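Local structure of Lmo1340 protein (Listeria monocytogenes, 4NLM) at residues I42-F47 with N357-S362; T126-A131 with W165-D170; V190-K195 with Y206-R211; L285-Y290 with M321-I326. The protein is of unknown function but is probably a lipoprotein of the bacterial surface, built around a YqgU-like six-bladed beta propeller. All blocks are in the same frame, centred on the assembly; numbering follows the deposited sequence. Where two conformers were deposited one is given.

Contact 1: residues I42-F47 with N357-S362; sequences IKTKEF and NTPTKS
This is a surface contact between the two ends of the chain, where the turn Ile-42 to Phe-47 meets the tail that follows strand 352-357. Strand 40-41 lies beside strand 352-357 and runs parallel to it. The N-terminal strand therefore joins the edge of a sheet made otherwise from the C-terminal part of the chain. Bringing the two termini into one sheet is a familiar way to close a beta-propeller ring. The ladder continues one step into this contact. Ile-42 N donates to Asn-357 O at 3.1 Å, with an angle of 165° at the hydrogen. Asn-357 is also bonded through its backbone to Val-40. Two residues on, the Pro-359 ring packs against the backbone of Ile-42 and Lys-43. Pro-359 CD sits 3.3 Å from Ile-42 O, and Pro-359 CD is 4.1 Å from Lys-43 CA. Thr-44 crosses the proline at a slant, with OG1 4.1 Å from Pro-359 CD. In Thr-44, chi1 of -47° places OG1 beside the backbone N, and this oxygen is the atom that comes near the proline. Thr-44 OG1 also lies 4.2 Å from Thr-358 CB. The turn is held from within, as Phe-47 N bonds to Lys-43 O at 3.0 Å. The side chain of Ile-42 is buried elsewhere, against Leu-61, Thr-63 and Ile-356. The contact thus relies on one nearly straight backbone bond and a light proline touch. The only directional bond across the join uses backbone atoms; the rest is loose contact round Pro-359.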
# COMPACT_ATOMS: atom_id res chain seq x y z
N ILE A 42 -18.61 11.48 11.20
CA ILE A 42 -17.55 11.70 12.17
C ILE A 42 -17.10 13.14 11.95
O ILE A 42 -16.89 13.58 10.80
CB ILE A 42 -16.36 10.74 12.00
CG1 ILE A 42 -16.84 9.30 12.06
CG2 ILE A 42 -15.32 11.00 13.08
CD1 ILE A 42 -15.73 8.28 11.85
N LYS A 43 -16.91 13.86 13.05
CA LYS A 43 -16.40 15.22 13.02
C LYS A 43 -15.09 15.24 12.25
O LYS A 43 -14.23 14.37 12.43
CB LYS A 43 -16.18 15.78 14.43
CG LYS A 43 -17.45 15.94 15.24
CD LYS A 43 -17.18 16.47 16.64
CE LYS A 43 -18.47 16.63 17.42
NZ LYS A 43 -18.23 17.03 18.83
N THR A 44 -14.93 16.25 11.42
CA THR A 44 -13.77 16.34 10.56
C THR A 44 -12.41 16.21 11.23
O THR A 44 -11.58 15.42 10.79
CB THR A 44 -13.83 17.66 9.77
OG1 THR A 44 -15.14 17.81 9.24
CG2 THR A 44 -12.81 17.66 8.64
N LYS A 45 -12.20 16.95 12.31
CA LYS A 45 -10.92 16.94 13.00
C LYS A 45 -10.69 15.67 13.82
O LYS A 45 -9.55 15.32 14.13
CB LYS A 45 -10.77 18.21 13.85
CG LYS A 45 -10.59 19.47 13.01
CD LYS A 45 -9.47 19.27 12.01
CE LYS A 45 -9.39 20.41 11.00
NZ LYS A 45 -8.35 20.14 9.96
N GLU A 46 -11.78 14.97 14.12
CA GLU A 46 -11.72 13.73 14.88
C GLU A 46 -11.36 12.54 13.97
O GLU A 46 -10.59 11.69 14.35
CB GLU A 46 -13.06 13.48 15.54
CG GLU A 46 -13.10 12.25 16.39
CD GLU A 46 -14.37 12.07 17.21
OE1 GLU A 46 -15.22 12.98 17.28
OE2 GLU A 46 -14.49 10.97 17.80
N PHE A 47 -11.91 12.50 12.77
CA PHE A 47 -11.63 11.43 11.81
C PHE A 47 -10.20 11.60 11.35
O PHE A 47 -9.81 12.69 10.95
CB PHE A 47 -12.58 11.57 10.62
CG PHE A 47 -12.31 10.59 9.48
CD1 PHE A 47 -12.20 9.21 9.70
CD2 PHE A 47 -12.16 11.05 8.20
CE1 PHE A 47 -11.96 8.36 8.66
CE2 PHE A 47 -11.93 10.19 7.15
CZ PHE A 47 -11.83 8.85 7.38
N ASN A 357 -18.77 10.18 6.51
CA ASN A 357 -19.36 11.45 6.12
C ASN A 357 -18.86 12.56 6.99
O ASN A 357 -18.82 12.44 8.21
CB ASN A 357 -20.88 11.38 6.27
CG ASN A 357 -21.54 10.50 5.22
OD1 ASN A 357 -21.27 10.65 4.03
ND2 ASN A 357 -22.41 9.60 5.64
N THR A 358 -18.49 13.66 6.35
CA THR A 358 -18.09 14.84 7.07
C THR A 358 -19.40 15.59 7.36
O THR A 358 -20.25 15.66 6.48
CB THR A 358 -17.22 15.77 6.20
OG1 THR A 358 -18.01 16.32 5.14
CG2 THR A 358 -16.04 15.02 5.60
N PRO A 359 -19.62 16.06 8.60
CA PRO A 359 -20.82 16.91 8.76
C PRO A 359 -20.84 18.07 7.76
O PRO A 359 -19.80 18.61 7.46
CB PRO A 359 -20.67 17.48 10.18
CG PRO A 359 -19.70 16.58 10.87
CD PRO A 359 -18.77 16.06 9.80
N THR A 360 -22.02 18.43 7.27
CA THR A 360 -22.14 19.47 6.25
C THR A 360 -21.81 20.85 6.80
O THR A 360 -21.36 21.69 6.04
CB THR A 360 -23.56 19.56 5.66
OG1 THR A 360 -24.50 19.66 6.73
CG2 THR A 360 -23.85 18.35 4.86
N LYS A 361 -22.04 21.02 8.09
CA LYS A 361 -21.71 22.24 8.82
C LYS A 361 -21.05 21.89 10.15
O LYS A 361 -21.14 20.77 10.62
CB LYS A 361 -22.93 23.14 9.09
CG LYS A 361 -23.67 23.50 7.84
CD LYS A 361 -24.66 24.62 8.11
CE LYS A 361 -25.22 25.17 6.82
NZ LYS A 361 -26.05 26.38 7.06
N SER A 362 -20.38 22.87 10.74
CA SER A 362 -19.73 22.68 12.03
C SER A 362 -20.77 22.84 13.14
O SER A 362 -21.27 23.93 13.37
CB SER A 362 -18.62 23.72 12.24
OG SER A 362 -17.58 23.57 11.29

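Contact 2: residues T126-A131 with W165-D170; sequences TVASRA and WDYTLD
Arg-130 lays its aliphatic chain over one face of the Trp-165 indole. Arg-130 CD stands 3.6 Å from the centroid of the five-membered ring of Trp-165, only 10° off the normal, a CH-pi contact. Arg-130 CG follows over the six-membered part, 3.8 Å from Trp-165 CZ2. A bend at the third torsion (-68°) then carries the guanidinium beyond CD. Its plane is turned 61° from the indole, and its CZ is too far for more than a weak cation-pi attraction. The opposite face of the indole is covered by Tyr-167 CB. The indole is thus sandwiched between an arginine methylene and a tyrosine methylene. The two segments come from successive four-stranded sheets of the propeller. Strand 126-132 is the outermost strand of one, and strand 159-166 belongs to the next. Val-127 and Ala-128 form a classic beta bulge opposite Ile-118. Both side chains point toward segment 165-170. Ala-128 CB is 3.8 Å from Tyr-167 CB, and Val-127 CG1 is 4.1 Å from Tyr-167 CE1. No hydrogen bond links the segments. The turn after Trp-165 is an Asx motif: Asp-166 OD1 accepts from Leu-169 N at 3.1 Å and from Thr-168 OG1 at 2.7 Å.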
# COMPACT_ATOMS: atom_id res chain seq x y z
N THR A 126 -1.31 -7.24 22.62
CA THR A 126 -0.01 -7.02 22.01
C THR A 126 0.67 -8.39 21.79
O THR A 126 0.97 -9.12 22.74
CB THR A 126 0.84 -6.05 22.87
OG1 THR A 126 0.19 -4.77 22.95
CG2 THR A 126 2.23 -5.89 22.27
N VAL A 127 0.89 -8.73 20.53
CA VAL A 127 1.54 -9.99 20.13
C VAL A 127 3.06 -9.90 20.26
O VAL A 127 3.72 -10.85 20.64
CB VAL A 127 1.18 -10.32 18.65
CG1 VAL A 127 1.93 -11.55 18.16
CG2 VAL A 127 -0.33 -10.47 18.51
N ALA A 128 3.61 -8.73 19.94
CA ALA A 128 5.06 -8.54 19.97
C ALA A 128 5.35 -7.05 19.96
O ALA A 128 4.53 -6.25 19.52
CB ALA A 128 5.71 -9.21 18.76
N SER A 129 6.54 -6.69 20.41
CA SER A 129 6.93 -5.31 20.45
C SER A 129 8.44 -5.16 20.44
O SER A 129 9.15 -6.01 20.98
CB SER A 129 6.36 -4.70 21.73
OG SER A 129 6.56 -3.31 21.82
N ARG A 130 8.95 -4.08 19.86
CA ARG A 130 10.36 -3.74 19.96
C ARG A 130 10.48 -2.23 20.06
O ARG A 130 9.70 -1.49 19.48
CB ARG A 130 11.23 -4.33 18.84
CG ARG A 130 10.94 -3.84 17.44
CD ARG A 130 11.95 -4.43 16.45
NE ARG A 130 13.31 -3.93 16.63
CZ ARG A 130 13.79 -2.84 16.04
NH1 ARG A 130 13.01 -2.12 15.22
NH2 ARG A 130 15.03 -2.45 16.27
N ALA A 131 11.46 -1.81 20.84
CA ALA A 131 11.73 -0.43 21.11
C ALA A 131 12.77 0.08 20.13
O ALA A 131 13.71 -0.63 19.80
CB ALA A 131 12.24 -0.26 22.54
N TRP A 165 12.58 -8.04 10.79
CA TRP A 165 12.15 -8.43 12.10
C TRP A 165 11.22 -9.61 12.06
O TRP A 165 10.14 -9.47 11.49
CB TRP A 165 11.44 -7.25 12.75
CG TRP A 165 10.97 -7.47 14.17
CD1 TRP A 165 11.61 -8.16 15.16
CD2 TRP A 165 9.79 -6.91 14.78
NE1 TRP A 165 10.91 -8.06 16.35
CE2 TRP A 165 9.79 -7.30 16.14
CE3 TRP A 165 8.73 -6.11 14.31
CZ2 TRP A 165 8.76 -6.95 17.02
CZ3 TRP A 165 7.73 -5.74 15.19
CH2 TRP A 165 7.76 -6.15 16.53
N ASP A 166 11.66 -10.76 12.59
CA ASP A 166 10.77 -11.89 12.77
C ASP A 166 10.24 -11.70 14.17
O ASP A 166 10.95 -11.97 15.16
CB ASP A 166 11.46 -13.24 12.64
CG ASP A 166 10.49 -14.37 12.75
OD1 ASP A 166 9.53 -14.25 13.56
OD2 ASP A 166 10.64 -15.36 12.01
N TYR A 167 9.03 -11.17 14.26
CA TYR A 167 8.52 -10.77 15.57
C TYR A 167 8.09 -11.95 16.43
O TYR A 167 7.91 -11.80 17.63
CB TYR A 167 7.40 -9.74 15.43
CG TYR A 167 6.17 -10.22 14.70
CD1 TYR A 167 5.22 -10.98 15.35
CD2 TYR A 167 5.92 -9.83 13.38
CE1 TYR A 167 4.06 -11.39 14.67
CE2 TYR A 167 4.78 -10.22 12.71
CZ TYR A 167 3.85 -11.01 13.35
OH TYR A 167 2.72 -11.40 12.66
N THR A 168 7.92 -13.11 15.82
CA THR A 168 7.56 -14.32 16.55
C THR A 168 8.79 -14.94 17.20
O THR A 168 8.65 -15.65 18.20
CB THR A 168 6.80 -15.33 15.66
OG1 THR A 168 7.67 -15.90 14.68
CG2 THR A 168 5.58 -14.73 15.00
N LEU A 169 9.96 -14.67 16.65
CA LEU A 169 11.21 -15.23 17.17
C LEU A 169 12.13 -14.19 17.80
O LEU A 169 13.25 -14.52 18.20
CB LEU A 169 11.94 -15.96 16.05
CG LEU A 169 11.17 -17.16 15.49
CD1 LEU A 169 11.97 -17.83 14.39
CD2 LEU A 169 10.80 -18.16 16.59
N ASP A 170 11.67 -12.95 17.91
CA ASP A 170 12.47 -11.86 18.46
C ASP A 170 13.82 -11.80 17.76
O ASP A 170 14.86 -11.62 18.43
CB ASP A 170 12.66 -12.03 19.97
CG ASP A 170 11.35 -12.10 20.70
OD1 ASP A 170 10.50 -11.23 20.47
OD2 ASP A 170 11.17 -13.03 21.52

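Contact 3: residues V190-K195 with Y206-R211; sequences VISNNK and YLQDIR
The Tyr-206 ring and the Asn-194 amide lie 26° apart in plane, while the two side chains cross at about a right angle. Asn-194 CB lies 4.0 Å from Tyr-206 CD1. Lys-216 makes a cation-pi contact with the same ring. The Gln-208 amide is a second flat group at the contact. The Gln-208 chain is bent at its second torsion (-113°), which carries NE2 across to strand 189-194. Val-190 O lies near the amide plane, 3.3 Å from Gln-208 NE2. Ser-192 OG, 3.0 Å from Gln-208 NE2, is tilted from that plane. Arg-211 grips Asp-209 side-on, NE to OD1 and NH1 to OD2, with the carboxylate at the guanidinium edge. Val-190 O has a second donor, Gln-208 N, at 3.0 Å and nearly head-on, whereas NE2 comes from above the carbonyl plane. The strands form an antiparallel beta hairpin in one propeller sheet. Val-190 with Gln-208 and Ser-192 with Tyr-206 are hydrogen-bonded pairs. Ile-191 with Leu-207 is the non-hydrogen-bonded pair between them, and Ile-191 CG1 touches Leu-207 CD1 at 3.7 Å on the other face. Both N-H groups of the buried Gln-208 NE2 find acceptors within the hairpin, which probably restricts rotation of the amide.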
# COMPACT_ATOMS: atom_id res chain seq x y z
N VAL A 190 13.90 -11.22 -1.74
CA VAL A 190 13.50 -9.82 -1.91
C VAL A 190 13.93 -9.38 -3.29
O VAL A 190 14.91 -9.87 -3.84
CB VAL A 190 14.15 -8.89 -0.84
CG1 VAL A 190 15.67 -8.88 -0.96
CG2 VAL A 190 13.63 -7.47 -0.97
N ILE A 191 13.11 -8.53 -3.89
CA ILE A 191 13.42 -7.90 -5.15
C ILE A 191 13.69 -6.42 -4.83
O ILE A 191 13.02 -5.82 -3.99
CB ILE A 191 12.25 -8.00 -6.16
CG1 ILE A 191 12.01 -9.43 -6.63
CG2 ILE A 191 12.50 -7.14 -7.40
CD1 ILE A 191 10.75 -9.63 -7.44
N SER A 192 14.70 -5.89 -5.49
CA SER A 192 15.03 -4.48 -5.34
C SER A 192 15.24 -3.83 -6.69
O SER A 192 15.66 -4.50 -7.64
CB SER A 192 16.29 -4.31 -4.47
OG SER A 192 17.43 -4.93 -5.04
N ASN A 193 14.93 -2.54 -6.77
CA ASN A 193 15.17 -1.78 -7.98
C ASN A 193 16.39 -0.94 -7.69
O ASN A 193 16.31 0.02 -6.94
CB ASN A 193 13.98 -0.89 -8.34
CG ASN A 193 14.11 -0.25 -9.71
OD1 ASN A 193 15.07 -0.47 -10.42
ND2 ASN A 193 13.11 0.52 -10.10
N ASN A 194 17.50 -1.30 -8.31
CA ASN A 194 18.78 -0.67 -8.03
C ASN A 194 19.08 0.39 -9.08
O ASN A 194 19.26 0.10 -10.26
CB ASN A 194 19.89 -1.73 -7.99
CG ASN A 194 19.73 -2.73 -6.84
OD1 ASN A 194 18.69 -2.80 -6.17
ND2 ASN A 194 20.76 -3.54 -6.62
N LYS A 195 19.08 1.64 -8.63
CA LYS A 195 19.32 2.77 -9.51
C LYS A 195 20.78 3.15 -9.45
O LYS A 195 21.39 3.14 -8.38
CB LYS A 195 18.42 3.91 -9.09
CG LYS A 195 16.96 3.53 -9.20
CD LYS A 195 16.02 4.69 -8.99
CE LYS A 195 14.60 4.20 -9.13
NZ LYS A 195 13.62 5.31 -9.09
N TYR A 206 16.68 -6.63 -9.24
CA TYR A 206 17.47 -7.75 -8.79
C TYR A 206 16.70 -8.58 -7.79
O TYR A 206 15.94 -8.06 -6.98
CB TYR A 206 18.76 -7.25 -8.12
CG TYR A 206 19.77 -6.74 -9.10
CD1 TYR A 206 19.73 -5.44 -9.54
CD2 TYR A 206 20.78 -7.57 -9.57
CE1 TYR A 206 20.66 -4.96 -10.44
CE2 TYR A 206 21.71 -7.10 -10.48
CZ TYR A 206 21.64 -5.79 -10.92
OH TYR A 206 22.56 -5.30 -11.81
N LEU A 207 16.93 -9.89 -7.83
CA LEU A 207 16.37 -10.85 -6.89
C LEU A 207 17.52 -11.35 -6.01
O LEU A 207 18.61 -11.61 -6.50
CB LEU A 207 15.79 -12.06 -7.61
CG LEU A 207 15.10 -13.13 -6.75
CD1 LEU A 207 13.88 -12.56 -6.04
CD2 LEU A 207 14.69 -14.32 -7.60
N GLN A 208 17.27 -11.48 -4.72
CA GLN A 208 18.29 -12.00 -3.80
C GLN A 208 17.64 -12.65 -2.61
O GLN A 208 16.53 -12.34 -2.22
CB GLN A 208 19.18 -10.88 -3.29
CG GLN A 208 18.41 -9.66 -2.80
CD GLN A 208 18.60 -8.42 -3.67
OE1 GLN A 208 19.74 -7.94 -3.80
NE2 GLN A 208 17.49 -7.84 -4.22
N ASP A 209 18.36 -13.60 -2.04
CA ASP A 209 17.97 -14.22 -0.79
C ASP A 209 18.48 -13.31 0.32
O ASP A 209 19.64 -12.92 0.33
CB ASP A 209 18.57 -15.62 -0.70
CG ASP A 209 18.02 -16.42 0.47
OD1 ASP A 209 18.12 -15.95 1.62
OD2 ASP A 209 17.47 -17.51 0.23
N ILE A 210 17.62 -12.99 1.28
CA ILE A 210 17.96 -12.03 2.36
C ILE A 210 19.05 -12.47 3.31
O ILE A 210 19.58 -11.68 4.11
CB ILE A 210 16.73 -11.66 3.22
CG1 ILE A 210 16.18 -12.88 3.96
CG2 ILE A 210 15.67 -11.00 2.37
CD1 ILE A 210 15.08 -12.55 4.95
N ARG A 211 19.38 -13.74 3.24
CA ARG A 211 20.39 -14.30 4.10
C ARG A 211 21.79 -14.18 3.50
O ARG A 211 22.78 -14.23 4.24
CB ARG A 211 20.04 -15.77 4.31
CG ARG A 211 18.77 -15.96 5.13
CD ARG A 211 18.36 -17.42 5.16
NE ARG A 211 17.95 -17.89 3.84
CZ ARG A 211 17.62 -19.14 3.53
NH1 ARG A 211 17.25 -19.41 2.28
NH2 ARG A 211 17.64 -20.12 4.43

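Contact 4: residues L285-Y290 with M321-I326; sequences LTFVPY and MDNQPI
Phe-287 on strand 284-289 faces Asn-323 on an irregular loop, with their CA atoms 6.1 Å apart and no hydrogen bond joining the two segments. The Phe-287 ring carries most of the contact. The backbone of the loop passes over one of its faces. Asn-323 CA stands 4.1 Å from the ring centroid of Phe-287, 12° off the normal, as a CH-pi contact. Asp-322 O lies over the same face, 3.6 Å from Phe-287 CE1. Gln-324 O comes obliquely, 3.2 Å from Phe-287 CE2. Asn-323 has CG anti to its backbone N (172°). This brings OD1 alongside the base of the ring, 3.5 Å from Phe-287 CB. That oxygen accepts a hydrogen bond from Tyr-274 N. The loop is a sheet-to-sheet connection of the propeller. It leaves strand 313-321, the outermost strand of one sheet, and enters strand 326-328 at the edge of the next. Phe-287, from the first strand of the earlier sheet, packs against the loop that connects them. Tyr-337 of the later sheet also touches the Phe-287 side chain, and its hydroxyl bonds to Asp-322 O. Selenomethionine Met-321 places CB 3.9 Å from Phe-287 CE1. Met-321 has two conformers; in one its selenium lies at the ring edge, so this Met-aromatic contact is tentative. Ile-326 adds two apolar contacts: CG2 is 3.8 Å from Phe-287 CE2, while CD1 reaches back to Leu-285 CB at 4.0 Å.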
# COMPACT_ATOMS: atom_id res chain seq x y z
N LEU A 285 -6.44 -2.84 -10.83
CA LEU A 285 -7.18 -1.55 -10.92
C LEU A 285 -6.23 -0.40 -10.92
O LEU A 285 -5.35 -0.32 -10.06
CB LEU A 285 -8.07 -1.40 -9.70
CG LEU A 285 -9.16 -2.44 -9.50
CD1 LEU A 285 -9.76 -2.37 -8.11
CD2 LEU A 285 -10.22 -2.26 -10.54
N THR A 286 -6.39 0.50 -11.89
CA THR A 286 -5.53 1.68 -11.95
C THR A 286 -6.27 2.85 -12.57
O THR A 286 -7.15 2.67 -13.41
CB THR A 286 -4.26 1.41 -12.80
OG1 THR A 286 -3.37 2.53 -12.76
CG2 THR A 286 -4.58 0.98 -14.21
N PHE A 287 -5.87 4.04 -12.17
CA PHE A 287 -6.25 5.24 -12.91
C PHE A 287 -5.37 5.34 -14.15
O PHE A 287 -4.20 4.92 -14.17
CB PHE A 287 -6.17 6.51 -12.02
CG PHE A 287 -7.22 6.49 -11.00
CD1 PHE A 287 -8.51 6.88 -11.33
CD2 PHE A 287 -6.97 6.09 -9.70
CE1 PHE A 287 -9.52 6.81 -10.41
CE2 PHE A 287 -7.97 6.02 -8.79
CZ PHE A 287 -9.25 6.41 -9.14
N VAL A 288 -5.96 5.91 -15.20
CA VAL A 288 -5.32 6.08 -16.48
C VAL A 288 -5.68 7.48 -17.00
O VAL A 288 -6.84 7.83 -17.00
CB VAL A 288 -5.82 5.01 -17.48
CG1 VAL A 288 -5.22 5.19 -18.84
CG2 VAL A 288 -5.47 3.63 -17.00
N PRO A 289 -4.70 8.23 -17.51
CA PRO A 289 -5.00 9.53 -18.07
C PRO A 289 -5.62 9.41 -19.45
O PRO A 289 -5.40 8.43 -20.13
CB PRO A 289 -3.61 10.20 -18.21
CG PRO A 289 -2.66 9.29 -17.51
CD PRO A 289 -3.25 7.94 -17.53
N TYR A 290 -6.34 10.44 -19.86
CA TYR A 290 -6.93 10.47 -21.18
C TYR A 290 -5.94 10.83 -22.29
O TYR A 290 -6.17 10.51 -23.45
CB TYR A 290 -8.10 11.43 -21.23
CG TYR A 290 -9.28 10.92 -20.46
CD1 TYR A 290 -10.00 9.84 -20.93
CD2 TYR A 290 -9.67 11.50 -19.29
CE1 TYR A 290 -11.06 9.35 -20.24
CE2 TYR A 290 -10.74 11.01 -18.57
CZ TYR A 290 -11.44 9.90 -19.07
OH TYR A 290 -12.54 9.44 -18.39
N MSE A 321 -12.75 11.01 -13.54
CA MSE A 321 -12.47 10.88 -12.10
C MSE A 321 -11.18 11.52 -11.72
O MSE A 321 -10.33 11.75 -12.57
CB MSE A 321 -12.04 9.43 -11.78
CG MSE A 321 -13.09 8.47 -12.21
SE MSE A 321 -13.40 7.43 -10.63
CE MSE A 321 -15.22 8.13 -10.35
N ASP A 322 -11.02 11.75 -10.42
CA ASP A 322 -9.74 12.18 -9.89
C ASP A 322 -8.90 11.01 -9.38
O ASP A 322 -9.41 10.00 -8.83
CB ASP A 322 -9.85 13.20 -8.80
CG ASP A 322 -8.50 13.88 -8.52
OD1 ASP A 322 -7.62 13.96 -9.47
OD2 ASP A 322 -8.32 14.37 -7.38
N ASN A 323 -7.62 11.10 -9.67
CA ASN A 323 -6.64 10.11 -9.28
C ASN A 323 -6.37 10.22 -7.78
O ASN A 323 -5.80 11.21 -7.36
CB ASN A 323 -5.37 10.39 -10.07
CG ASN A 323 -4.19 9.55 -9.64
OD1 ASN A 323 -4.26 8.32 -9.65
ND2 ASN A 323 -3.09 10.20 -9.29
N GLN A 324 -6.79 9.24 -6.99
CA GLN A 324 -6.54 9.22 -5.56
C GLN A 324 -6.31 7.76 -5.18
O GLN A 324 -6.62 6.87 -5.97
CB GLN A 324 -7.70 9.82 -4.77
CG GLN A 324 -8.05 11.24 -5.22
CD GLN A 324 -9.13 11.88 -4.40
OE1 GLN A 324 -9.65 11.30 -3.46
NE2 GLN A 324 -9.45 13.12 -4.74
N PRO A 325 -5.79 7.49 -3.99
CA PRO A 325 -5.52 6.09 -3.63
C PRO A 325 -6.75 5.21 -3.69
O PRO A 325 -7.87 5.63 -3.40
CB PRO A 325 -4.96 6.22 -2.21
CG PRO A 325 -4.29 7.55 -2.19
CD PRO A 325 -5.23 8.41 -2.98
N ILE A 326 -6.48 3.94 -4.01
CA ILE A 326 -7.50 2.87 -4.10
C ILE A 326 -6.96 1.58 -3.49
O ILE A 326 -5.80 1.30 -3.61
CB ILE A 326 -7.97 2.64 -5.53
CG1 ILE A 326 -6.80 2.56 -6.52
CG2 ILE A 326 -9.00 3.70 -5.93
CD1 ILE A 326 -7.20 2.11 -7.93

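Overall arrangement
Contact 4 is buried, contacts 2 and 3 are partly buried, and contact 1 lies at the surface. Contact 3 stays inside one sheet, so backbone ladder bonds dominate it. Contacts 2 and 4 join successive sheets. Contact 2 is built round Trp-165 and Tyr-167, contact 4 round the single ring of Phe-287; neither has a hydrogen bond between its segments. Contact 1 brings the chain ends together through one backbone bond. Contacts 1 and 4 involve the same mixed sheet: strand 40-41 forms one edge, and strand 326-328, which Ile-326 begins, forms the other. Their nearest atoms are about 11 Å apart. Contacts 1 and 3 lie on opposite sides of the chain's centre, as do contacts 2 and 4.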